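Local coordinates for protein catechol 2,3-dioxygenase (Pseudomonas sp. KL28, PDB 3HPY) that probably catalyses the iron(II)-dependent extradiol cleavage of catechol by molecular oxygen to 2-hydroxy-6-oxohexa-2,4-dienoate, a step in aromatic hydrocarbon breakdown, at residues 30-35 against 147-152; 38-43 against 98-103; 70-75 against 119-124; 89-94 against 108-113; 176-181 against 273-278. All blocks are in the same frame, centred on the assembly; numbering follows the deposited sequence.

Contact 1 of 5, residues 30-35 against 147-152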
# COMPACT_ATOMS: atom_id res chain seq x y z
N LEU C 30 0.82 -19.55 9.23
CA LEU C 30 1.42 -18.33 9.76
C LEU C 30 2.77 -18.08 9.09
O LEU C 30 3.27 -16.96 9.10
CB LEU C 30 1.62 -18.42 11.27
CG LEU C 30 2.14 -17.13 11.92
CD1 LEU C 30 1.22 -15.97 11.57
CD2 LEU C 30 2.22 -17.30 13.43
N GLY C 31 3.35 -19.12 8.51
CA GLY C 31 4.62 -18.94 7.83
C GLY C 31 5.87 -18.85 8.69
O GLY C 31 6.83 -18.19 8.30
N LEU C 32 5.86 -19.48 9.86
CA LEU C 32 7.05 -19.49 10.71
C LEU C 32 7.98 -20.58 10.19
O LEU C 32 7.53 -21.56 9.58
CB LEU C 32 6.69 -19.81 12.16
CG LEU C 32 6.30 -18.66 13.09
CD1 LEU C 32 5.42 -17.68 12.37
CD2 LEU C 32 5.62 -19.20 14.32
N VAL C 33 9.27 -20.41 10.45
CA VAL C 33 10.30 -21.35 10.04
C VAL C 33 10.60 -22.31 11.20
O VAL C 33 11.03 -21.88 12.26
CB VAL C 33 11.59 -20.58 9.65
CG1 VAL C 33 12.70 -21.55 9.24
CG2 VAL C 33 11.29 -19.61 8.50
N GLU C 34 10.35 -23.61 10.99
CA GLU C 34 10.59 -24.62 12.03
C GLU C 34 12.09 -24.70 12.22
O GLU C 34 12.83 -24.70 11.25
CB GLU C 34 10.07 -25.98 11.60
CG GLU C 34 10.22 -27.04 12.69
CD GLU C 34 9.56 -28.35 12.33
OE1 GLU C 34 8.41 -28.33 11.84
OE2 GLU C 34 10.19 -29.41 12.55
N THR C 35 12.56 -24.83 13.45
CA THR C 35 13.99 -24.81 13.56
C THR C 35 14.63 -25.93 14.38
O THR C 35 15.86 -26.03 14.47
CB THR C 35 14.39 -23.43 14.06
OG1 THR C 35 15.79 -23.39 14.32
CG2 THR C 35 13.59 -23.07 15.30
N ILE C 147 1.62 -16.45 5.75
CA ILE C 147 1.62 -15.05 6.15
C ILE C 147 3.06 -14.54 6.29
O ILE C 147 3.38 -13.43 5.86
CB ILE C 147 0.86 -14.90 7.48
CG1 ILE C 147 -0.55 -15.48 7.31
CG2 ILE C 147 0.79 -13.43 7.90
CD1 ILE C 147 -1.39 -15.47 8.58
N ALA C 148 3.90 -15.38 6.89
CA ALA C 148 5.32 -15.11 7.08
C ALA C 148 5.67 -13.79 7.76
O ALA C 148 6.24 -12.90 7.14
CB ALA C 148 6.04 -15.22 5.73
N PRO C 149 5.36 -13.66 9.06
CA PRO C 149 5.68 -12.40 9.75
C PRO C 149 7.18 -12.16 9.88
O PRO C 149 7.98 -13.08 9.66
CB PRO C 149 4.97 -12.57 11.09
CG PRO C 149 5.10 -14.05 11.33
CD PRO C 149 4.78 -14.64 9.98
N ILE C 150 7.55 -10.94 10.26
CA ILE C 150 8.94 -10.52 10.39
C ILE C 150 9.59 -10.68 11.77
O ILE C 150 10.80 -10.86 11.86
CB ILE C 150 9.09 -9.04 9.94
CG1 ILE C 150 9.01 -8.95 8.41
CG2 ILE C 150 10.42 -8.46 10.41
CD1 ILE C 150 7.66 -9.33 7.84
N GLN C 151 8.81 -10.60 12.84
CA GLN C 151 9.35 -10.78 14.19
C GLN C 151 8.25 -11.00 15.21
O GLN C 151 7.09 -10.67 14.97
CB GLN C 151 10.18 -9.56 14.63
CG GLN C 151 9.42 -8.24 14.68
CD GLN C 151 10.22 -7.11 15.34
OE1 GLN C 151 11.43 -7.00 15.16
NE2 GLN C 151 9.52 -6.25 16.07
N LEU C 152 8.62 -11.57 16.36
CA LEU C 152 7.69 -11.76 17.47
C LEU C 152 7.70 -10.34 18.03
O LEU C 152 8.70 -9.91 18.62
CB LEU C 152 8.26 -12.76 18.49
CG LEU C 152 7.57 -12.86 19.85
CD1 LEU C 152 6.21 -13.53 19.67
CD2 LEU C 152 8.42 -13.66 20.84
O HOH W 1 8.28 -15.84 9.37
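At the end of helix 19-29 the chain meets the linker that leads into strand 151-159, and the tight part of the meeting is organised round one carbonyl. Leu30 O accepts the N-H of Ala148 at 2.8 Å in a bent bond (132° at the hydrogen), with the donor above the carbonyl plane. The same oxygen has Pro149 CD at 2.9 Å, so the proline ring crowds the acceptor. Leu30 holds CG anti to its backbone N (chi1 -175°), which sends CD1 to within 4.0 Å of Ile147 CD1, the branches crossing obliquely. Leu32 CD1 comes across the proline at about a right angle, 3.8 Å from Pro149 CG, and Phe219 of strand 213-220 touches Leu30, Leu32 and Pro149 alike. Gly31, with positive phi, turns the chain out of the helix beside Ala148.

Past this point the segments separate, and a water takes over, donating to Gly31 O (3.0 Å) and to Pro149 O. Gln151 and Ile150 instead pack on His274 of the second subunit. The chemistry implies a mostly apolar joint between the VOC region and the strand carrying iron ligand His154, the carbonyls of Leu30, Gly31 and Pro149 being met by one direct bond and one water bridge.

Contact 2 of 5, residues 38-43 against 98-103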
# COMPACT_ATOMS: atom_id res chain seq x y z
N ASP C 38 13.09 -30.90 20.09
CA ASP C 38 13.85 -31.60 21.12
C ASP C 38 13.26 -32.95 21.52
O ASP C 38 12.35 -33.47 20.87
CB ASP C 38 14.03 -30.72 22.37
CG ASP C 38 12.72 -30.34 23.03
OD1 ASP C 38 11.76 -31.15 23.01
OD2 ASP C 38 12.64 -29.23 23.60
N ASP C 39 13.79 -33.51 22.60
CA ASP C 39 13.35 -34.80 23.11
C ASP C 39 12.07 -34.75 23.95
O ASP C 39 11.48 -35.78 24.25
CB ASP C 39 14.48 -35.43 23.93
CG ASP C 39 15.13 -34.44 24.89
OD1 ASP C 39 15.84 -33.52 24.42
OD2 ASP C 39 14.92 -34.58 26.12
N GLN C 40 11.65 -33.54 24.31
CA GLN C 40 10.44 -33.35 25.11
C GLN C 40 9.20 -33.25 24.23
O GLN C 40 8.08 -33.14 24.73
CB GLN C 40 10.55 -32.08 25.94
CG GLN C 40 11.64 -32.11 26.99
CD GLN C 40 11.75 -30.81 27.74
OE1 GLN C 40 10.77 -30.32 28.32
NE2 GLN C 40 12.94 -30.23 27.73
N GLY C 41 9.41 -33.27 22.92
CA GLY C 41 8.30 -33.18 21.99
C GLY C 41 7.94 -31.75 21.65
O GLY C 41 6.85 -31.48 21.14
N ARG C 42 8.84 -30.82 21.93
CA ARG C 42 8.58 -29.42 21.63
C ARG C 42 9.21 -29.08 20.29
O ARG C 42 10.32 -29.51 19.99
CB ARG C 42 9.17 -28.52 22.71
CG ARG C 42 8.85 -28.97 24.11
CD ARG C 42 10.03 -28.70 25.00
NE ARG C 42 9.89 -27.48 25.79
CZ ARG C 42 10.88 -26.93 26.48
NH1 ARG C 42 12.08 -27.49 26.47
NH2 ARG C 42 10.66 -25.85 27.21
N VAL C 43 8.49 -28.30 19.48
CA VAL C 43 9.01 -27.91 18.17
C VAL C 43 9.21 -26.39 18.16
O VAL C 43 8.31 -25.63 18.54
CB VAL C 43 8.06 -28.35 17.03
CG1 VAL C 43 6.68 -27.86 17.29
CG2 VAL C 43 8.57 -27.84 15.70
N ALA C 98 21.42 -24.01 30.90
CA ALA C 98 21.62 -23.90 29.47
C ALA C 98 21.46 -25.26 28.82
O ALA C 98 21.99 -26.26 29.31
CB ALA C 98 23.00 -23.34 29.18
N GLY C 99 20.74 -25.29 27.71
CA GLY C 99 20.52 -26.54 27.01
C GLY C 99 19.13 -27.09 27.24
O GLY C 99 18.63 -27.86 26.42
N GLU C 100 18.48 -26.70 28.34
CA GLU C 100 17.13 -27.19 28.63
C GLU C 100 16.28 -26.95 27.40
O GLU C 100 15.44 -27.78 27.03
CB GLU C 100 16.55 -26.47 29.86
CG GLU C 100 15.42 -27.23 30.53
CD GLU C 100 14.12 -27.15 29.76
OE1 GLU C 100 13.19 -27.93 30.06
OE2 GLU C 100 14.03 -26.29 28.86
N MET C 101 16.51 -25.80 26.76
CA MET C 101 15.83 -25.40 25.53
C MET C 101 16.88 -25.52 24.42
O MET C 101 18.04 -25.15 24.62
CB MET C 101 15.33 -23.95 25.62
CG MET C 101 13.82 -23.80 25.76
SD MET C 101 13.23 -22.06 25.70
CE MET C 101 13.28 -21.74 23.94
N LEU C 102 16.47 -26.04 23.27
CA LEU C 102 17.37 -26.21 22.14
C LEU C 102 18.10 -24.91 21.78
O LEU C 102 17.50 -23.83 21.75
CB LEU C 102 16.59 -26.70 20.92
CG LEU C 102 16.93 -28.07 20.35
CD1 LEU C 102 15.93 -28.42 19.26
CD2 LEU C 102 18.34 -28.07 19.81
N GLU C 103 19.39 -25.05 21.51
CA GLU C 103 20.25 -23.93 21.12
C GLU C 103 20.15 -22.71 22.03
O GLU C 103 20.58 -21.62 21.65
CB GLU C 103 19.95 -23.54 19.68
CG GLU C 103 20.03 -24.71 18.72
CD GLU C 103 21.38 -25.40 18.76
OE1 GLU C 103 22.39 -24.78 18.36
OE2 GLU C 103 21.44 -26.57 19.19
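Charge dominates the meeting of these two loops, with Arg42 at the centre of a network that includes Asp38 and Glu100. Arg42 NH1 faces Glu100 OE2 at 3.3 Å, a salt bridge whose hydrogen bond is weak; the carboxylate oxygen lies at the guanidinium edge while the two planes stand 77° apart. From its own loop, Asp38 OD2 also pairs with NH1, weakly, at 3.4 Å. Bends at chi2 and chi3 of Arg42 deliver the group to this spot. The stronger partners lie outside: Gln13 OE1 takes NH2, and Arg107 forms a salt bridge with Glu100 OE2.

Among hydrogen bonds from uncharged donors, Gln40 NE2 reaches Glu100 OE1 at 3.3 Å, coming from above the carboxylate plane. Asp38 OD1 accepts from Gln40 N at 2.7 Å, an Asx turn, and from Arg42 N at 3.1 Å; this double grip shapes the turn and fixes the carboxylate.

Van der Waals contact is slight: Leu102 CD1 lies 3.9 Å from Asp38 N, and Met101 CG comes within 4.0 Å of Arg42 NH2, crossing the arginine at about a right angle.

Asp38 to Arg42 form the turn between strands 33-37 and 43-46, while residues 98-103 belong to the loop between strands 93-96 and 107-111. Ile57 of strand 56-60 touches both Arg42 and Met101, and Tyr44 OH of strand 43-46 bonds Asp38 OD2 and Leu102 N.

Contact 3 of 5, residues 70-75 against 119-124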
# COMPACT_ATOMS: atom_id res chain seq x y z
N GLY C 70 9.71 -15.15 27.24
CA GLY C 70 11.06 -14.69 27.52
C GLY C 70 11.55 -13.46 26.78
O GLY C 70 11.05 -13.13 25.71
N PHE C 71 12.53 -12.79 27.37
CA PHE C 71 13.13 -11.59 26.80
C PHE C 71 14.65 -11.74 26.71
O PHE C 71 15.30 -12.09 27.69
CB PHE C 71 12.84 -10.38 27.69
CG PHE C 71 11.42 -9.92 27.66
CD1 PHE C 71 10.99 -9.03 26.68
CD2 PHE C 71 10.52 -10.31 28.66
CE1 PHE C 71 9.70 -8.54 26.69
CE2 PHE C 71 9.21 -9.81 28.67
CZ PHE C 71 8.81 -8.92 27.69
N LYS C 72 15.22 -11.46 25.54
CA LYS C 72 16.67 -11.54 25.42
C LYS C 72 17.26 -10.26 25.99
O LYS C 72 16.68 -9.18 25.79
CB LYS C 72 17.09 -11.71 23.96
CG LYS C 72 18.60 -11.81 23.81
CD LYS C 72 19.03 -12.31 22.45
CE LYS C 72 20.54 -12.34 22.36
NZ LYS C 72 20.99 -13.01 21.11
N VAL C 73 18.37 -10.36 26.72
CA VAL C 73 19.01 -9.16 27.29
C VAL C 73 20.35 -8.93 26.57
O VAL C 73 20.79 -9.79 25.80
CB VAL C 73 19.26 -9.31 28.81
CG1 VAL C 73 17.96 -9.64 29.52
CG2 VAL C 73 20.32 -10.37 29.08
N LEU C 74 20.99 -7.80 26.82
CA LEU C 74 22.24 -7.49 26.12
C LEU C 74 23.30 -8.59 26.19
O LEU C 74 23.76 -9.07 25.14
CB LEU C 74 22.82 -6.18 26.64
CG LEU C 74 23.93 -5.53 25.79
CD1 LEU C 74 23.45 -5.27 24.36
CD2 LEU C 74 24.34 -4.22 26.43
N ASP C 75 23.69 -8.99 27.40
CA ASP C 75 24.71 -10.03 27.58
C ASP C 75 24.62 -10.75 28.92
O ASP C 75 23.76 -10.44 29.75
CB ASP C 75 26.11 -9.41 27.43
CG ASP C 75 26.24 -8.10 28.19
OD1 ASP C 75 25.89 -8.07 29.39
OD2 ASP C 75 26.70 -7.10 27.60
N GLU C 119 10.74 -14.95 31.43
CA GLU C 119 12.09 -15.47 31.31
C GLU C 119 13.03 -14.41 30.75
O GLU C 119 12.62 -13.56 29.97
CB GLU C 119 12.11 -16.69 30.39
CG GLU C 119 11.94 -18.03 31.11
CD GLU C 119 12.12 -19.20 30.18
OE1 GLU C 119 12.85 -19.06 29.17
OE2 GLU C 119 11.55 -20.28 30.46
N LEU C 120 14.29 -14.46 31.18
CA LEU C 120 15.32 -13.54 30.72
C LEU C 120 16.55 -14.38 30.37
O LEU C 120 16.99 -15.20 31.18
CB LEU C 120 15.68 -12.54 31.83
CG LEU C 120 15.07 -11.13 31.83
CD1 LEU C 120 13.60 -11.16 31.47
CD2 LEU C 120 15.28 -10.52 33.18
N TYR C 121 17.07 -14.21 29.15
CA TYR C 121 18.24 -14.96 28.74
C TYR C 121 19.13 -14.07 27.90
O TYR C 121 18.66 -13.10 27.31
CB TYR C 121 17.86 -16.19 27.91
CG TYR C 121 17.21 -15.86 26.58
CD1 TYR C 121 15.86 -15.51 26.50
CD2 TYR C 121 17.95 -15.91 25.39
CE1 TYR C 121 15.26 -15.24 25.26
CE2 TYR C 121 17.36 -15.63 24.16
CZ TYR C 121 16.01 -15.31 24.10
OH TYR C 121 15.42 -15.09 22.87
N ALA C 122 20.41 -14.43 27.82
CA ALA C 122 21.36 -13.65 27.04
C ALA C 122 21.92 -14.46 25.89
O ALA C 122 22.56 -13.91 24.99
CB ALA C 122 22.50 -13.17 27.93
N GLU C 123 21.68 -15.76 25.90
CA GLU C 123 22.22 -16.61 24.85
C GLU C 123 21.20 -17.43 24.08
O GLU C 123 20.24 -17.98 24.64
CB GLU C 123 23.30 -17.52 25.43
CG GLU C 123 24.53 -16.78 25.95
CD GLU C 123 25.56 -17.71 26.57
OE1 GLU C 123 26.02 -18.64 25.86
OE2 GLU C 123 25.92 -17.52 27.75
N LYS C 124 21.43 -17.51 22.78
CA LYS C 124 20.60 -18.26 21.86
C LYS C 124 21.29 -18.22 20.50
O LYS C 124 21.54 -17.14 19.95
CB LYS C 124 19.20 -17.66 21.77
CG LYS C 124 18.29 -18.39 20.78
CD LYS C 124 16.85 -17.90 20.85
CE LYS C 124 16.10 -18.47 22.05
NZ LYS C 124 14.65 -18.12 22.01
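Strands 70-73 and 119-121 run parallel, their axes 25° apart, with Gly70, Phe71 and Lys72 level with Glu119, Leu120 and Tyr121. The hydrogen bonds zigzag between them: Phe71 N to Glu119 O at 2.7 Å, Tyr121 N to Phe71 O at 3.1 Å, and Val73 N to Tyr121 O at 2.8 Å, the last in the carbonyl plane.

On the face bearing Lys72 and Tyr121, the tyrosine CG sits between backbone N and carbonyl carbon (chi1 66°), which lays the ring across the neighbouring strand. Lys72 CA stands over that ring, 4.0 Å from its centroid, in a CH-pi contact, and Lys72 CB rests 3.8 Å from Tyr121 CZ. The lysine chain then runs fully extended, so that NZ reaches salt-bridge partners Asp278 of the second subunit and Asp52. Gly70, having no side chain, leaves room for Glu119 CB, 3.7 Å from Gly70 CA; the glutamate carboxylate is held by Arg107 and Arg109.

The other face is apolar. Phe71 CB meets Leu120 CD1, and Val73 CG1 crosses Leu120 at about a right angle, with Leu79 of helix 76-89 touching both Val73 and Leu120. Val73 CG2 lies 3.7 Å from Ala122 CB.

A strand, a helix and three further strands, with the first and last strands paired in parallel, are typical of the beta-alpha-beta-beta-beta module of the VOC fold.

Contact 4 of 5, residues 89-94 against 108-113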
# COMPACT_ATOMS: atom_id res chain seq x y z
N TYR C 89 14.63 -6.84 44.78
CA TYR C 89 13.28 -6.28 44.73
C TYR C 89 12.35 -7.14 45.56
O TYR C 89 11.32 -6.67 46.04
CB TYR C 89 12.77 -6.26 43.28
CG TYR C 89 11.52 -5.41 43.08
CD1 TYR C 89 11.58 -4.02 43.11
CD2 TYR C 89 10.27 -6.01 42.90
CE1 TYR C 89 10.44 -3.24 42.96
CE2 TYR C 89 9.11 -5.24 42.75
CZ TYR C 89 9.20 -3.86 42.78
OH TYR C 89 8.06 -3.10 42.64
N GLY C 90 12.70 -8.41 45.73
CA GLY C 90 11.88 -9.31 46.52
C GLY C 90 11.27 -10.47 45.75
O GLY C 90 10.54 -11.29 46.32
N LEU C 91 11.56 -10.56 44.45
CA LEU C 91 11.02 -11.63 43.63
C LEU C 91 11.92 -12.85 43.70
O LEU C 91 13.15 -12.73 43.76
CB LEU C 91 10.89 -11.17 42.17
CG LEU C 91 9.87 -10.06 41.88
CD1 LEU C 91 10.04 -9.56 40.46
CD2 LEU C 91 8.46 -10.57 42.10
N THR C 92 11.31 -14.03 43.70
CA THR C 92 12.08 -15.26 43.74
C THR C 92 12.38 -15.65 42.30
O THR C 92 11.48 -15.66 41.46
CB THR C 92 11.29 -16.38 44.42
OG1 THR C 92 10.77 -15.91 45.67
CG2 THR C 92 12.19 -17.58 44.67
N THR C 93 13.64 -15.97 42.02
CA THR C 93 14.04 -16.34 40.68
C THR C 93 14.51 -17.78 40.57
O THR C 93 15.04 -18.35 41.52
CB THR C 93 15.16 -15.42 40.15
OG1 THR C 93 16.37 -15.66 40.88
CG2 THR C 93 14.76 -13.97 40.31
N THR C 94 14.32 -18.36 39.39
CA THR C 94 14.72 -19.73 39.10
C THR C 94 15.69 -19.69 37.93
O THR C 94 15.39 -19.11 36.89
CB THR C 94 13.51 -20.58 38.70
OG1 THR C 94 12.45 -20.39 39.65
CG2 THR C 94 13.89 -22.05 38.66
N VAL C 108 16.87 -16.81 33.33
CA VAL C 108 16.35 -16.50 34.65
C VAL C 108 14.83 -16.41 34.53
O VAL C 108 14.32 -15.62 33.74
CB VAL C 108 16.89 -15.14 35.14
CG1 VAL C 108 16.52 -14.92 36.59
CG2 VAL C 108 18.39 -15.09 34.96
N ARG C 109 14.11 -17.23 35.30
CA ARG C 109 12.66 -17.22 35.25
C ARG C 109 12.04 -16.84 36.59
O ARG C 109 12.52 -17.26 37.63
CB ARG C 109 12.11 -18.59 34.81
CG ARG C 109 10.61 -18.59 34.55
CD ARG C 109 10.06 -20.00 34.38
NE ARG C 109 10.65 -20.72 33.25
CZ ARG C 109 10.38 -21.99 32.96
NH1 ARG C 109 9.53 -22.68 33.71
NH2 ARG C 109 10.95 -22.57 31.92
N PHE C 110 10.99 -16.04 36.54
CA PHE C 110 10.31 -15.61 37.75
C PHE C 110 8.82 -15.48 37.47
O PHE C 110 8.40 -15.51 36.30
CB PHE C 110 10.90 -14.28 38.24
CG PHE C 110 10.71 -13.14 37.28
CD1 PHE C 110 9.56 -12.35 37.33
CD2 PHE C 110 11.68 -12.85 36.33
CE1 PHE C 110 9.38 -11.29 36.45
CE2 PHE C 110 11.51 -11.78 35.44
CZ PHE C 110 10.36 -11.00 35.50
N GLU C 111 8.02 -15.37 38.52
CA GLU C 111 6.58 -15.25 38.35
C GLU C 111 6.12 -13.85 38.75
O GLU C 111 6.58 -13.30 39.75
CB GLU C 111 5.85 -16.29 39.21
CG GLU C 111 4.35 -16.44 38.89
CD GLU C 111 3.61 -17.35 39.86
OE1 GLU C 111 4.07 -18.49 40.10
OE2 GLU C 111 2.55 -16.92 40.38
N LEU C 112 5.23 -13.28 37.94
CA LEU C 112 4.71 -11.95 38.20
C LEU C 112 3.44 -12.05 39.04
O LEU C 112 2.85 -13.13 39.16
CB LEU C 112 4.39 -11.22 36.89
CG LEU C 112 5.51 -10.64 36.02
CD1 LEU C 112 4.89 -10.10 34.73
CD2 LEU C 112 6.23 -9.52 36.76
N PRO C 113 3.01 -10.93 39.62
CA PRO C 113 1.80 -10.87 40.45
C PRO C 113 0.58 -11.31 39.64
O PRO C 113 -0.41 -11.80 40.20
CB PRO C 113 1.72 -9.41 40.84
CG PRO C 113 3.14 -9.00 40.90
CD PRO C 113 3.72 -9.64 39.67
O HOH W 2 8.87 -15.31 41.16
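The Phe110 ring has Leu112 CD2 in plane at its edge, and Leu91 CD1 approaches it obliquely, 4.2 Å from Phe110 CD1; a second flat group, the Arg109 guanidinium, makes a cation-pi contact with Phe68. These two groups leave strand 107-111 on opposite faces of a beta hairpin, whose other strand, 93-96, lies at the edge of the N-terminal sheet within this chain.

Phe110 keeps CG between its backbone N and carbonyl carbon (chi1 63°), on the face also occupied by Thr93. Helix 76-89 covers this face: Leu86 touches both Leu91 and Phe110, and Thr93 OG1 bonds Asp83. Just after that helix, Gly90 closes a Schellman motif, from which the chain turns back so that Leu91 can point at the hairpin partner. Thr93 CB lies 3.8 Å from Val108 CG1.

On the face of Thr94 and Arg109, the arginine leaves with CG anti to N and bends at chi3, its end leading away from the hairpin to Glu119. The backbones of Thr94 and Arg109 form an antiparallel hydrogen-bonded pair: Thr94 N to Arg109 O at 2.7 Å, nearly along the C=O axis, and Arg109 N to Thr94 O at 2.8 Å, almost straight at 174°. Toward residue 92 the strands spread apart and a water steps in, donating to Thr92 O at 2.7 Å and accepting from Glu111 N at 2.8 Å.

Contact 5 of 5, residues 176-181 against 273-278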
# COMPACT_ATOMS: atom_id res chain seq x y z
N TYR C 176 9.14 1.23 30.20
CA TYR C 176 8.47 2.51 30.43
C TYR C 176 7.11 2.49 29.76
O TYR C 176 6.92 1.85 28.74
CB TYR C 176 9.31 3.67 29.89
CG TYR C 176 9.41 3.77 28.38
CD1 TYR C 176 8.65 4.71 27.67
CD2 TYR C 176 10.32 2.99 27.68
CE1 TYR C 176 8.80 4.85 26.29
CE2 TYR C 176 10.48 3.12 26.30
CZ TYR C 176 9.72 4.05 25.61
OH TYR C 176 9.88 4.19 24.25
N LEU C 177 6.16 3.21 30.36
CA LEU C 177 4.79 3.27 29.86
C LEU C 177 4.66 4.06 28.58
O LEU C 177 5.03 5.24 28.52
CB LEU C 177 3.87 3.91 30.91
CG LEU C 177 2.60 3.14 31.30
CD1 LEU C 177 1.70 4.03 32.15
CD2 LEU C 177 1.87 2.69 30.06
N VAL C 178 4.13 3.43 27.53
CA VAL C 178 3.95 4.14 26.28
C VAL C 178 2.50 4.58 26.24
O VAL C 178 2.21 5.73 25.92
CB VAL C 178 4.26 3.24 25.06
CG1 VAL C 178 4.10 4.05 23.80
CG2 VAL C 178 5.68 2.68 25.16
N GLU C 179 1.60 3.68 26.58
CA GLU C 179 0.18 4.01 26.59
C GLU C 179 -0.60 3.26 27.67
O GLU C 179 -0.21 2.16 28.09
CB GLU C 179 -0.46 3.72 25.23
CG GLU C 179 -0.26 4.79 24.19
CD GLU C 179 -1.21 4.61 23.02
OE1 GLU C 179 -2.42 4.45 23.27
OE2 GLU C 179 -0.75 4.63 21.85
N ARG C 180 -1.71 3.85 28.09
CA ARG C 180 -2.54 3.21 29.10
C ARG C 180 -4.02 3.48 28.93
O ARG C 180 -4.44 4.52 28.41
CB ARG C 180 -2.11 3.65 30.50
CG ARG C 180 -2.30 5.12 30.78
CD ARG C 180 -1.55 5.53 32.04
NE ARG C 180 -1.30 6.97 32.05
CZ ARG C 180 -0.46 7.58 32.87
NH1 ARG C 180 0.23 6.90 33.77
NH2 ARG C 180 -0.30 8.90 32.77
N VAL C 181 -4.82 2.52 29.37
CA VAL C 181 -6.26 2.65 29.32
C VAL C 181 -6.74 2.94 30.75
O VAL C 181 -6.62 2.08 31.62
CB VAL C 181 -6.91 1.36 28.79
CG1 VAL C 181 -8.41 1.43 28.96
CG2 VAL C 181 -6.54 1.17 27.33
N TYR C 273 3.68 4.51 16.19
CA TYR C 273 4.65 5.58 16.22
C TYR C 273 5.98 5.13 16.80
O TYR C 273 6.21 3.93 16.96
CB TYR C 273 4.09 6.79 16.98
CG TYR C 273 3.45 6.47 18.30
CD1 TYR C 273 4.19 6.52 19.49
CD2 TYR C 273 2.10 6.11 18.38
CE1 TYR C 273 3.60 6.21 20.72
CE2 TYR C 273 1.50 5.80 19.60
CZ TYR C 273 2.26 5.86 20.76
OH TYR C 273 1.69 5.54 21.98
N HIS C 274 6.84 6.08 17.14
CA HIS C 274 8.16 5.74 17.63
C HIS C 274 8.50 6.40 18.94
O HIS C 274 9.22 7.40 18.97
CB HIS C 274 9.18 6.11 16.56
CG HIS C 274 8.87 5.51 15.23
ND1 HIS C 274 9.03 4.16 14.97
CD2 HIS C 274 8.35 6.05 14.10
CE1 HIS C 274 8.61 3.91 13.74
NE2 HIS C 274 8.20 5.03 13.20
N PRO C 275 8.01 5.85 20.05
CA PRO C 275 8.31 6.45 21.35
C PRO C 275 9.72 6.18 21.85
O PRO C 275 10.35 5.18 21.49
CB PRO C 275 7.25 5.85 22.26
CG PRO C 275 7.05 4.49 21.68
CD PRO C 275 7.04 4.74 20.19
N TYR C 276 10.22 7.09 22.67
CA TYR C 276 11.54 6.97 23.26
C TYR C 276 11.32 7.09 24.78
O TYR C 276 10.28 7.57 25.23
CB TYR C 276 12.46 8.07 22.71
CG TYR C 276 13.01 7.77 21.31
CD1 TYR C 276 14.21 7.08 21.15
CD2 TYR C 276 12.27 8.10 20.15
CE1 TYR C 276 14.68 6.71 19.88
CE2 TYR C 276 12.74 7.73 18.86
CZ TYR C 276 13.94 7.03 18.74
OH TYR C 276 14.41 6.59 17.51
N PRO C 277 12.29 6.63 25.59
CA PRO C 277 12.21 6.68 27.05
C PRO C 277 11.91 8.06 27.66
O PRO C 277 11.47 8.17 28.80
CB PRO C 277 13.57 6.14 27.50
CG PRO C 277 13.99 5.25 26.37
CD PRO C 277 13.55 6.00 25.14
N ASP C 278 12.16 9.12 26.89
CA ASP C 278 11.94 10.48 27.36
C ASP C 278 10.52 10.97 27.09
O ASP C 278 10.19 12.10 27.44
CB ASP C 278 12.92 11.44 26.68
CG ASP C 278 12.78 11.42 25.17
OD1 ASP C 278 12.91 10.32 24.58
OD2 ASP C 278 12.55 12.49 24.57
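A classic beta bulge, in which Val178 and Glu179 both face Trp193, lies where side chains of strand 176-182 meet the loop between strands 265-270 and 282-284, close to the substrate pocket of the C-terminal glyoxalase-like domain. The side chain of Glu179 lies about 7 Å from bound 4-methylcatechol, and the pocket residue Thr251 donates its backbone N to Glu179 OE2.

That oxygen also takes a hydrogen bond from the loop: Tyr273 OH sits 2.6 Å from Glu179 OE2, which accepts through its anti lone pair. Carboxylate and ring are almost coplanar, 11° apart, with OE2 at the ring edge. Two donors on a buried carboxylate oxygen would probably favour the ionised form, and they fix the group as a second-shell link to Thr251.

Val178 also points at the loop. Its CG1, anti to the backbone N, meets Tyr273 tip to tip, 3.4 Å from OH, and crosses Pro275 at about a right angle, 3.7 Å from CG.

At the far end Tyr176 turns one face of its ring to the loop, its CG in the crowded position between backbone N and carbonyl carbon. The hydroxyl bonds Ser197 O, while Pro275 O lies near the ring edge in poor geometry for a bond. Beyond the loop stands the second subunit, where Arg8 forms a salt bridge with Asp278 OD1 and Met3 packs on Pro277. Pro277 thus lies between subunit and ring: its CA stands over the centre of the Tyr176 ring, 3.8 Å from the centroid and only 8° off the normal, in a CH-pi contact.

In the fold
Contacts 1, 3 and 5 are buried and each reaches the second subunit, whereas contacts 2 and 4 are partly exposed, touch no other chain and lie away from the iron site. Contacts 3 and 4 share one sheet through neighbouring strands 117-121 and 107-111, and a salt bridge between Glu119 and Arg109 ties them. Contact 2 joins loops of the same region and meets contact 1 where Val43 packs on Glu34. Chemistry follows place: backbone pairing builds contacts 3 and 4, charges carry the peripheral contact 2, apolar side chains and a bridging water fill contact 1, and contact 5 adds a buried carboxylate near the substrate pocket.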